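432aa long hypothetical deoxyribodipyrimidine photolyase (Sulfolobus tokodaii, PDB 2E0I) probably uses light absorbed by bound FAD to split cyclobutane pyrimidine dimers in DNA, with a second FAD likely serving as a light-harvesting antenna. Local coordinates at residues L195-V200 against N211-L216; R204-P208 against N308-R312. The contacts are given in a common frame with arbitrary orientation. Residue numbers count along the deposited sequence, not the author numbering.

Interaction 1 of 2, residues L195-V200 against N211-L216. With FAD (flavin-adenine dinucleotide), chain E.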
loop_
_atom_site.group_PDB
_atom_site.type_symbol
_atom_site.label_atom_id
_atom_site.label_comp_id
_atom_site.label_asym_id
_atom_site.label_seq_id
_atom_site.Cartn_x
_atom_site.Cartn_y
_atom_site.Cartn_z
ATOM N N LEU A 195 -6.342 2.179 -16.163
ATOM C CA LEU A 195 -6.729 3.060 -15.066
ATOM C C LEU A 195 -5.989 4.383 -15.150
ATOM O O LEU A 195 -6.564 5.435 -14.891
ATOM C CB LEU A 195 -6.427 2.393 -13.720
ATOM C CG LEU A 195 -7.328 1.203 -13.373
ATOM C CD1 LEU A 195 -6.696 0.386 -12.253
ATOM C CD2 LEU A 195 -8.728 1.698 -12.993
ATOM N N LEU A 196 -4.713 4.316 -15.510
ATOM C CA LEU A 196 -3.881 5.502 -15.629
ATOM C C LEU A 196 -4.470 6.506 -16.625
ATOM O O LEU A 196 -4.270 7.720 -16.506
ATOM C CB LEU A 196 -2.469 5.103 -16.074
ATOM C CG LEU A 196 -1.434 6.232 -16.170
ATOM C CD1 LEU A 196 -1.334 6.961 -14.823
ATOM C CD2 LEU A 196 -0.080 5.659 -16.565
ATOM N N HIS A 197 -5.218 5.996 -17.598
ATOM C CA HIS A 197 -5.800 6.845 -18.621
ATOM C C HIS A 197 -7.269 7.210 -18.501
ATOM O O HIS A 197 -7.819 7.839 -19.399
ATOM C CB HIS A 197 -5.524 6.242 -19.992
ATOM C CG HIS A 197 -4.104 6.402 -20.430
ATOM N ND1 HIS A 197 -3.627 7.567 -20.988
ATOM C CD2 HIS A 197 -3.039 5.574 -20.322
ATOM C CE1 HIS A 197 -2.329 7.451 -21.203
ATOM N NE2 HIS A 197 -1.948 6.251 -20.807
ATOM N N ARG A 198 -7.925 6.816 -17.420
ATOM C CA ARG A 198 -9.311 7.226 -17.256
ATOM C C ARG A 198 -9.219 8.709 -16.974
ATOM O O ARG A 198 -8.318 9.152 -16.261
ATOM C CB ARG A 198 -9.960 6.565 -16.050
ATOM C CG ARG A 198 -10.458 5.175 -16.277
ATOM C CD ARG A 198 -11.018 4.600 -14.972
ATOM N NE ARG A 198 -12.094 5.409 -14.400
ATOM C CZ ARG A 198 -12.054 5.972 -13.195
ATOM N NH1 ARG A 198 -10.982 5.825 -12.418
ATOM N NH2 ARG A 198 -13.093 6.665 -12.755
ATOM N N ASN A 199 -10.137 9.482 -17.530
ATOM C CA ASN A 199 -10.122 10.914 -17.284
ATOM C C ASN A 199 -11.162 11.204 -16.207
ATOM O O ASN A 199 -12.359 11.063 -16.423
ATOM C CB ASN A 199 -10.396 11.678 -18.586
ATOM C CG ASN A 199 -9.301 11.444 -19.643
ATOM O OD1 ASN A 199 -8.117 11.719 -19.410
ATOM N ND2 ASN A 199 -9.696 10.929 -20.805
ATOM N N VAL A 200 -10.681 11.591 -15.035
ATOM C CA VAL A 200 -11.539 11.873 -13.903
ATOM C C VAL A 200 -11.374 13.308 -13.436
ATOM O O VAL A 200 -10.418 13.980 -13.822
ATOM C CB VAL A 200 -11.177 10.953 -12.712
ATOM C CG1 VAL A 200 -11.305 9.498 -13.128
ATOM C CG2 VAL A 200 -9.748 11.246 -12.231
ATOM N N ASN A 211 -16.697 8.965 -8.997
ATOM C CA ASN A 211 -15.616 8.044 -9.293
ATOM C C ASN A 211 -14.377 8.817 -9.687
ATOM O O ASN A 211 -13.818 8.598 -10.754
ATOM C CB ASN A 211 -16.027 7.111 -10.426
ATOM C CG ASN A 211 -15.593 5.692 -10.176
ATOM O OD1 ASN A 211 -15.457 4.895 -11.108
ATOM N ND2 ASN A 211 -15.378 5.357 -8.902
ATOM N N ASN A 212 -13.924 9.699 -8.809
ATOM C CA ASN A 212 -12.789 10.528 -9.146
ATOM C C ASN A 212 -11.418 10.158 -8.628
ATOM O O ASN A 212 -10.550 11.011 -8.521
ATOM C CB ASN A 212 -13.118 11.978 -8.801
ATOM C CG ASN A 212 -14.287 12.513 -9.628
ATOM O OD1 ASN A 212 -14.246 12.507 -10.864
ATOM N ND2 ASN A 212 -15.336 12.971 -8.948
ATOM N N ASN A 213 -11.219 8.885 -8.320
ATOM C CA ASN A 213 -9.918 8.415 -7.868
ATOM C C ASN A 213 -9.398 7.462 -8.941
ATOM O O ASN A 213 -10.174 6.722 -9.542
ATOM C CB ASN A 213 -10.035 7.703 -6.528
ATOM C CG ASN A 213 -10.613 8.588 -5.461
ATOM O OD1 ASN A 213 -11.832 8.690 -5.315
ATOM N ND2 ASN A 213 -9.740 9.256 -4.712
ATOM N N TYR A 214 -8.095 7.486 -9.196
ATOM C CA TYR A 214 -7.536 6.633 -10.234
ATOM C C TYR A 214 -7.438 5.176 -9.849
ATOM O O TYR A 214 -7.269 4.323 -10.718
ATOM C CB TYR A 214 -6.148 7.105 -10.649
ATOM C CG TYR A 214 -6.107 8.450 -11.314
ATOM C CD1 TYR A 214 -6.046 9.624 -10.562
ATOM C CD2 TYR A 214 -6.105 8.554 -12.698
ATOM C CE1 TYR A 214 -5.979 10.870 -11.178
ATOM C CE2 TYR A 214 -6.045 9.803 -13.329
ATOM C CZ TYR A 214 -5.984 10.952 -12.567
ATOM O OH TYR A 214 -5.950 12.179 -13.195
ATOM N N ARG A 215 -7.539 4.889 -8.555
ATOM C CA ARG A 215 -7.431 3.518 -8.074
ATOM C C ARG A 215 -6.136 2.886 -8.578
ATOM O O ARG A 215 -6.119 1.724 -8.994
ATOM C CB ARG A 215 -8.627 2.698 -8.554
ATOM C CG ARG A 215 -9.818 2.768 -7.637
ATOM C CD ARG A 215 -10.940 1.912 -8.171
ATOM N NE ARG A 215 -11.650 2.624 -9.227
ATOM C CZ ARG A 215 -12.016 2.081 -10.382
ATOM N NH1 ARG A 215 -11.731 0.804 -10.638
ATOM N NH2 ARG A 215 -12.671 2.815 -11.274
ATOM N N LEU A 216 -5.053 3.656 -8.536
ATOM C CA LEU A 216 -3.757 3.183 -8.999
ATOM C C LEU A 216 -2.825 2.606 -7.939
ATOM O O LEU A 216 -1.867 1.912 -8.284
ATOM C CB LEU A 216 -3.012 4.312 -9.709
ATOM C CG LEU A 216 -3.268 4.605 -11.187
ATOM C CD1 LEU A 216 -2.507 5.852 -11.557
ATOM C CD2 LEU A 216 -2.814 3.443 -12.062
HETATM P PA FAD E . -6.234 8.716 -5.736
HETATM O O1A FAD E . -6.848 8.458 -7.058
HETATM O O2A FAD E . -6.350 9.979 -4.976
HETATM O O5B FAD E . -4.742 8.911 -6.308
HETATM C C5B FAD E . -3.764 9.689 -5.614
HETATM C C4B FAD E . -2.416 8.966 -5.628
HETATM O O4B FAD E . -1.411 9.714 -4.924
HETATM C C3B FAD E . -2.550 7.617 -4.917
HETATM O O3B FAD E . -2.793 6.605 -5.898
HETATM C C2B FAD E . -1.133 7.440 -4.378
HETATM O O2B FAD E . -0.251 7.085 -5.445
HETATM C C1B FAD E . -0.844 8.867 -3.908
HETATM N N9A FAD E . -1.491 9.162 -2.607
HETATM C C8A FAD E . -2.654 9.779 -2.412
HETATM N N7A FAD E . -2.858 9.947 -1.107
HETATM C C5A FAD E . -1.817 9.429 -0.462
HETATM C C6A FAD E . -1.457 9.299 0.875
HETATM N N6A FAD E . -2.235 9.779 1.841
HETATM N N1A FAD E . -0.304 8.688 1.184
HETATM C C2A FAD E . 0.498 8.211 0.247
HETATM N N3A FAD E . 0.191 8.322 -1.034
HETATM C C4A FAD E . -0.947 8.920 -1.417
HETATM N N1 FAD E . -1.903 3.937 0.211
HETATM C C2 FAD E . -1.262 2.761 -0.199
HETATM O O2 FAD E . -0.876 2.629 -1.358
HETATM N N3 FAD E . -1.106 1.701 0.702
HETATM C C4 FAD E . -1.602 1.824 2.005
HETATM O O4 FAD E . -1.414 0.917 2.813
HETATM C C4X FAD E . -2.252 2.988 2.401
HETATM N N5 FAD E . -2.818 3.061 3.679
HETATM C C5X FAD E . -3.458 4.234 4.101
HETATM C C6 FAD E . -3.998 4.288 5.382
HETATM C C7 FAD E . -4.605 5.458 5.827
HETATM C C7M FAD E . -5.163 5.499 7.251
HETATM C C8 FAD E . -4.677 6.567 4.986
HETATM C C8M FAD E . -5.313 7.877 5.457
HETATM C C9 FAD E . -4.135 6.502 3.706
HETATM C C9A FAD E . -3.515 5.339 3.253
HETATM N N10 FAD E . -2.944 5.267 1.969
HETATM C C10 FAD E . -2.403 4.053 1.515
HETATM C "C1'" FAD E . -2.948 6.456 1.079
HETATM C "C2'" FAD E . -4.134 6.641 0.128
HETATM O "O2'" FAD E . -5.368 6.590 0.850
HETATM C "C3'" FAD E . -4.145 5.612 -1.005
HETATM O "O3'" FAD E . -2.886 5.643 -1.683
HETATM C "C4'" FAD E . -5.248 5.916 -2.022
HETATM O "O4'" FAD E . -6.523 5.945 -1.372
HETATM C "C5'" FAD E . -5.273 4.867 -3.135
HETATM O "O5'" FAD E . -6.368 5.090 -4.031
HETATM P P FAD E . -6.179 5.909 -5.405
HETATM O O1P FAD E . -5.012 5.342 -6.118
HETATM O O2P FAD E . -7.489 5.908 -6.095
HETATM O O3P FAD E . -5.815 7.398 -4.904
HETATM O O HOH W 1 -8.521 5.363 -13.050
#
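The loop 211-216 binds the diphosphate of FAD through its backbone. Tyr-214 N donates to FAD O1A (2.7 Å), Arg-215 N to FAD O2P (2.7 Å) and Leu-216 N to FAD O1P (2.9 Å). Successive amides thus serve both phosphates in the FAD pocket. Asn-213 ND2 adds a weak bond to FAD O2A (3.5 Å) and also hydrogen-bonds Arg-205 O.

Arg-198 serves two carbonyls of this loop. Its NH2 donates to Asn-211 O (2.9 Å) and its NH1 to Asn-213 O (3.1 Å). Water 1 lies 2.6 Å from Arg-198 NH1 and accepts from it. The same water donates to Leu-195 O (2.7 Å) and Tyr-214 O (2.8 Å), so it bridges the two segments. Leu-195 O also accepts from Arg-198 N (3.2 Å). Arg-198 NH1 and Arg-215 NH2 carry like charge and lie 3.6 Å apart. The Tyr-214 hydroxyl is hydrogen-bonded with Lys-237 NZ, and Asn-212 OD1 accepts from Asp-201 N.

Apolar contacts complete the interface. Val-200 CG2 makes a CH-pi contact over the Tyr-214 ring, 4.0 Å from its centroid. Leu-196 CD1 meets Leu-216 CD1 at 3.6 Å.

The contact joins the C-terminal end of helix 189-196 to the loop leading into helix 217-221. Phe-240 of helix 238-256 packs edge-to-face with Tyr-214, and Leu-196 touches Thr-233 of helix 227-233.

Interaction 2 of 2, residues R204-P208 against N308-R312. With FAD (flavin-adenine dinucleotide), chain E.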
loop_
_atom_site.group_PDB
_atom_site.type_symbol
_atom_site.label_atom_id
_atom_site.label_comp_id
_atom_site.label_asym_id
_atom_site.label_seq_id
_atom_site.Cartn_x
_atom_site.Cartn_y
_atom_site.Cartn_z
ATOM N N ARG A 204 -12.687 16.579 -7.417
ATOM C CA ARG A 204 -13.706 16.032 -6.542
ATOM C C ARG A 204 -13.345 14.627 -6.067
ATOM O O ARG A 204 -14.217 13.783 -5.848
ATOM C CB ARG A 204 -15.045 16.023 -7.279
ATOM C CG ARG A 204 -15.519 17.411 -7.688
ATOM C CD ARG A 204 -16.907 17.372 -8.303
ATOM N NE ARG A 204 -17.925 16.875 -7.377
ATOM C CZ ARG A 204 -18.297 17.493 -6.256
ATOM N NH1 ARG A 204 -17.739 18.644 -5.905
ATOM N NH2 ARG A 204 -19.233 16.962 -5.481
ATOM N N ARG A 205 -12.052 14.391 -5.885
ATOM C CA ARG A 205 -11.586 13.080 -5.471
ATOM C C ARG A 205 -12.012 12.688 -4.064
ATOM O O ARG A 205 -11.834 11.541 -3.665
ATOM C CB ARG A 205 -10.061 13.000 -5.599
ATOM C CG ARG A 205 -9.277 13.678 -4.492
ATOM C CD ARG A 205 -7.779 13.477 -4.692
ATOM N NE ARG A 205 -7.174 14.645 -5.316
ATOM C CZ ARG A 205 -6.766 15.721 -4.651
ATOM N NH1 ARG A 205 -6.885 15.776 -3.336
ATOM N NH2 ARG A 205 -6.261 16.757 -5.302
ATOM N N ASP A 206 -12.584 13.623 -3.317
ATOM C CA ASP A 206 -13.007 13.340 -1.947
ATOM C C ASP A 206 -14.365 12.674 -1.864
ATOM O O ASP A 206 -14.661 11.986 -0.898
ATOM C CB ASP A 206 -13.046 14.625 -1.126
ATOM C CG ASP A 206 -11.667 15.202 -0.876
ATOM O OD1 ASP A 206 -10.960 14.681 0.018
ATOM O OD2 ASP A 206 -11.286 16.170 -1.581
ATOM N N TYR A 207 -15.193 12.874 -2.875
ATOM C CA TYR A 207 -16.524 12.300 -2.872
ATOM C C TYR A 207 -16.491 10.841 -3.302
ATOM O O TYR A 207 -16.282 10.529 -4.469
ATOM C CB TYR A 207 -17.409 13.135 -3.783
ATOM C CG TYR A 207 -17.395 14.593 -3.391
ATOM C CD1 TYR A 207 -18.395 15.133 -2.582
ATOM C CD2 TYR A 207 -16.342 15.423 -3.771
ATOM C CE1 TYR A 207 -18.340 16.466 -2.159
ATOM C CE2 TYR A 207 -16.276 16.749 -3.353
ATOM C CZ TYR A 207 -17.275 17.264 -2.547
ATOM O OH TYR A 207 -17.184 18.569 -2.115
ATOM N N PRO A 208 -16.701 9.922 -2.346
ATOM C CA PRO A 208 -16.697 8.480 -2.585
ATOM C C PRO A 208 -17.732 8.041 -3.600
ATOM O O PRO A 208 -17.457 7.183 -4.422
ATOM C CB PRO A 208 -16.990 7.888 -1.207
ATOM C CG PRO A 208 -16.580 8.948 -0.263
ATOM C CD PRO A 208 -17.025 10.206 -0.938
ATOM N N ASN A 308 -11.287 5.142 -0.863
ATOM C CA ASN A 308 -10.503 6.327 -1.210
ATOM C C ASN A 308 -9.872 7.001 0.015
ATOM O O ASN A 308 -10.254 6.737 1.156
ATOM C CB ASN A 308 -11.348 7.326 -2.018
ATOM C CG ASN A 308 -12.237 8.214 -1.151
ATOM O OD1 ASN A 308 -12.428 7.990 0.051
ATOM N ND2 ASN A 308 -12.795 9.235 -1.780
ATOM N N GLY A 309 -8.898 7.869 -0.235
ATOM C CA GLY A 309 -8.192 8.536 0.846
ATOM C C GLY A 309 -9.038 9.293 1.840
ATOM O O GLY A 309 -8.679 9.413 3.003
ATOM N N ARG A 310 -10.167 9.810 1.385
ATOM C CA ARG A 310 -11.024 10.558 2.270
ATOM C C ARG A 310 -11.635 9.658 3.317
ATOM O O ARG A 310 -11.560 9.943 4.504
ATOM C CB ARG A 310 -12.144 11.229 1.495
ATOM C CG ARG A 310 -12.802 12.287 2.321
ATOM C CD ARG A 310 -11.762 13.318 2.584
ATOM N NE ARG A 310 -12.150 14.297 3.576
ATOM C CZ ARG A 310 -11.506 15.441 3.739
ATOM N NH1 ARG A 310 -10.469 15.723 2.966
ATOM N NH2 ARG A 310 -11.883 16.292 4.678
ATOM N N VAL A 311 -12.262 8.577 2.865
ATOM C CA VAL A 311 -12.900 7.636 3.773
ATOM C C VAL A 311 -11.837 6.971 4.628
ATOM O O VAL A 311 -12.036 6.747 5.818
ATOM C CB VAL A 311 -13.687 6.564 2.989
ATOM C CG1 VAL A 311 -14.122 5.433 3.913
ATOM C CG2 VAL A 311 -14.904 7.194 2.345
ATOM N N ARG A 312 -10.701 6.675 4.008
ATOM C CA ARG A 312 -9.582 6.044 4.686
ATOM C C ARG A 312 -9.215 6.794 5.964
ATOM O O ARG A 312 -9.122 6.193 7.022
ATOM C CB ARG A 312 -8.375 6.009 3.763
ATOM C CG ARG A 312 -7.720 4.664 3.620
ATOM C CD ARG A 312 -7.578 4.307 2.147
ATOM N NE ARG A 312 -6.366 3.541 1.878
ATOM C CZ ARG A 312 -6.091 2.941 0.722
ATOM N NH1 ARG A 312 -6.945 3.009 -0.292
ATOM N NH2 ARG A 312 -4.956 2.266 0.582
HETATM P PA FAD E . -6.234 8.716 -5.736
HETATM O O1A FAD E . -6.848 8.458 -7.058
HETATM O O2A FAD E . -6.350 9.979 -4.976
HETATM O O5B FAD E . -4.742 8.911 -6.308
HETATM C C5B FAD E . -3.764 9.689 -5.614
HETATM C C4B FAD E . -2.416 8.966 -5.628
HETATM O O4B FAD E . -1.411 9.714 -4.924
HETATM C C3B FAD E . -2.550 7.617 -4.917
HETATM O O3B FAD E . -2.793 6.605 -5.898
HETATM C C2B FAD E . -1.133 7.440 -4.378
HETATM O O2B FAD E . -0.251 7.085 -5.445
HETATM C C1B FAD E . -0.844 8.867 -3.908
HETATM N N9A FAD E . -1.491 9.162 -2.607
HETATM C C8A FAD E . -2.654 9.779 -2.412
HETATM N N7A FAD E . -2.858 9.947 -1.107
HETATM C C5A FAD E . -1.817 9.429 -0.462
HETATM C C6A FAD E . -1.457 9.299 0.875
HETATM N N6A FAD E . -2.235 9.779 1.841
HETATM N N1A FAD E . -0.304 8.688 1.184
HETATM C C2A FAD E . 0.498 8.211 0.247
HETATM N N3A FAD E . 0.191 8.322 -1.034
HETATM C C4A FAD E . -0.947 8.920 -1.417
HETATM N N1 FAD E . -1.903 3.937 0.211
HETATM C C2 FAD E . -1.262 2.761 -0.199
HETATM O O2 FAD E . -0.876 2.629 -1.358
HETATM N N3 FAD E . -1.106 1.701 0.702
HETATM C C4 FAD E . -1.602 1.824 2.005
HETATM O O4 FAD E . -1.414 0.917 2.813
HETATM C C4X FAD E . -2.252 2.988 2.401
HETATM N N5 FAD E . -2.818 3.061 3.679
HETATM C C5X FAD E . -3.458 4.234 4.101
HETATM C C6 FAD E . -3.998 4.288 5.382
HETATM C C7 FAD E . -4.605 5.458 5.827
HETATM C C7M FAD E . -5.163 5.499 7.251
HETATM C C8 FAD E . -4.677 6.567 4.986
HETATM C C8M FAD E . -5.313 7.877 5.457
HETATM C C9 FAD E . -4.135 6.502 3.706
HETATM C C9A FAD E . -3.515 5.339 3.253
HETATM N N10 FAD E . -2.944 5.267 1.969
HETATM C C10 FAD E . -2.403 4.053 1.515
HETATM C "C1'" FAD E . -2.948 6.456 1.079
HETATM C "C2'" FAD E . -4.134 6.641 0.128
HETATM O "O2'" FAD E . -5.368 6.590 0.850
HETATM C "C3'" FAD E . -4.145 5.612 -1.005
HETATM O "O3'" FAD E . -2.886 5.643 -1.683
HETATM C "C4'" FAD E . -5.248 5.916 -2.022
HETATM O "O4'" FAD E . -6.523 5.945 -1.372
HETATM C "C5'" FAD E . -5.273 4.867 -3.135
HETATM O "O5'" FAD E . -6.368 5.090 -4.031
HETATM P P FAD E . -6.179 5.909 -5.405
HETATM O O1P FAD E . -5.012 5.342 -6.118
HETATM O O2P FAD E . -7.489 5.908 -6.095
HETATM O O3P FAD E . -5.815 7.398 -4.904
HETATM O O HOH W 2 -9.884 10.977 -1.662
#
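Val-311 N donates to Asn-308 OD1 at 2.9 Å, in a nearly straight bond of 176°. This is the cap of an N-capped helix start, with Asn-308 as the N-cap of helix 309-322. The start faces a type I beta turn, Arg-204 to Tyr-207, which is closed by Tyr-207 N to Arg-204 O (3.3 Å).

A salt bridge joins Asp-206 OD1 to Arg-310 NH1 at 3.2 Å; its hydrogen bond is weak in geometry. The stronger polar partner of Arg-310 is Gln-370, whose OE1 accepts a hydrogen bond from Arg-310 NH2. Asn-308 ND2 makes two weak bonds to the turn, to Arg-205 O (3.1 Å) and to Asp-206 O (3.4 Å). One side chain therefore caps the helix and ties it to the loop. Water 2 donates to Arg-205 O (2.9 Å) and accepts weakly from Arg-310 N (3.3 Å).

The helix start also borders the FAD pocket. Gly-309 N is 3.3 Å from FAD O4', and that oxygen lies over one face of the Arg-312 guanidinium. Arg-205 forms salt bridges with Glu-243 and Glu-239 of helix 238-256.

Outward, the contact becomes apolar. Phe-380 of helix 379-384 touches both Pro-208 and Val-311. These two residues also meet directly, Pro-208 CG lying 3.6 Å from Val-311 CG2.

Both contacts use the long loop between helices 189-196 and 217-221, and their segments alternate along the chain. Interaction 1 is local and buried. It holds that loop to the end of the preceding helix. Interaction 2 is smaller and only partly buried, and it joins the loop to helix 309-322, about a hundred residues later. In the first, an arginine donates to backbone carbonyls beside larger apolar and CH-pi packing. The second has a weak salt bridge, two weak hydrogen bonds from a side-chain amide and one small apolar contact. Their centres are about 13 Å apart. Asn-213 ND2 and Arg-205 O connect them at 3.3 Å. Both border the same FAD, at its diphosphate and at ribityl O4' respectively.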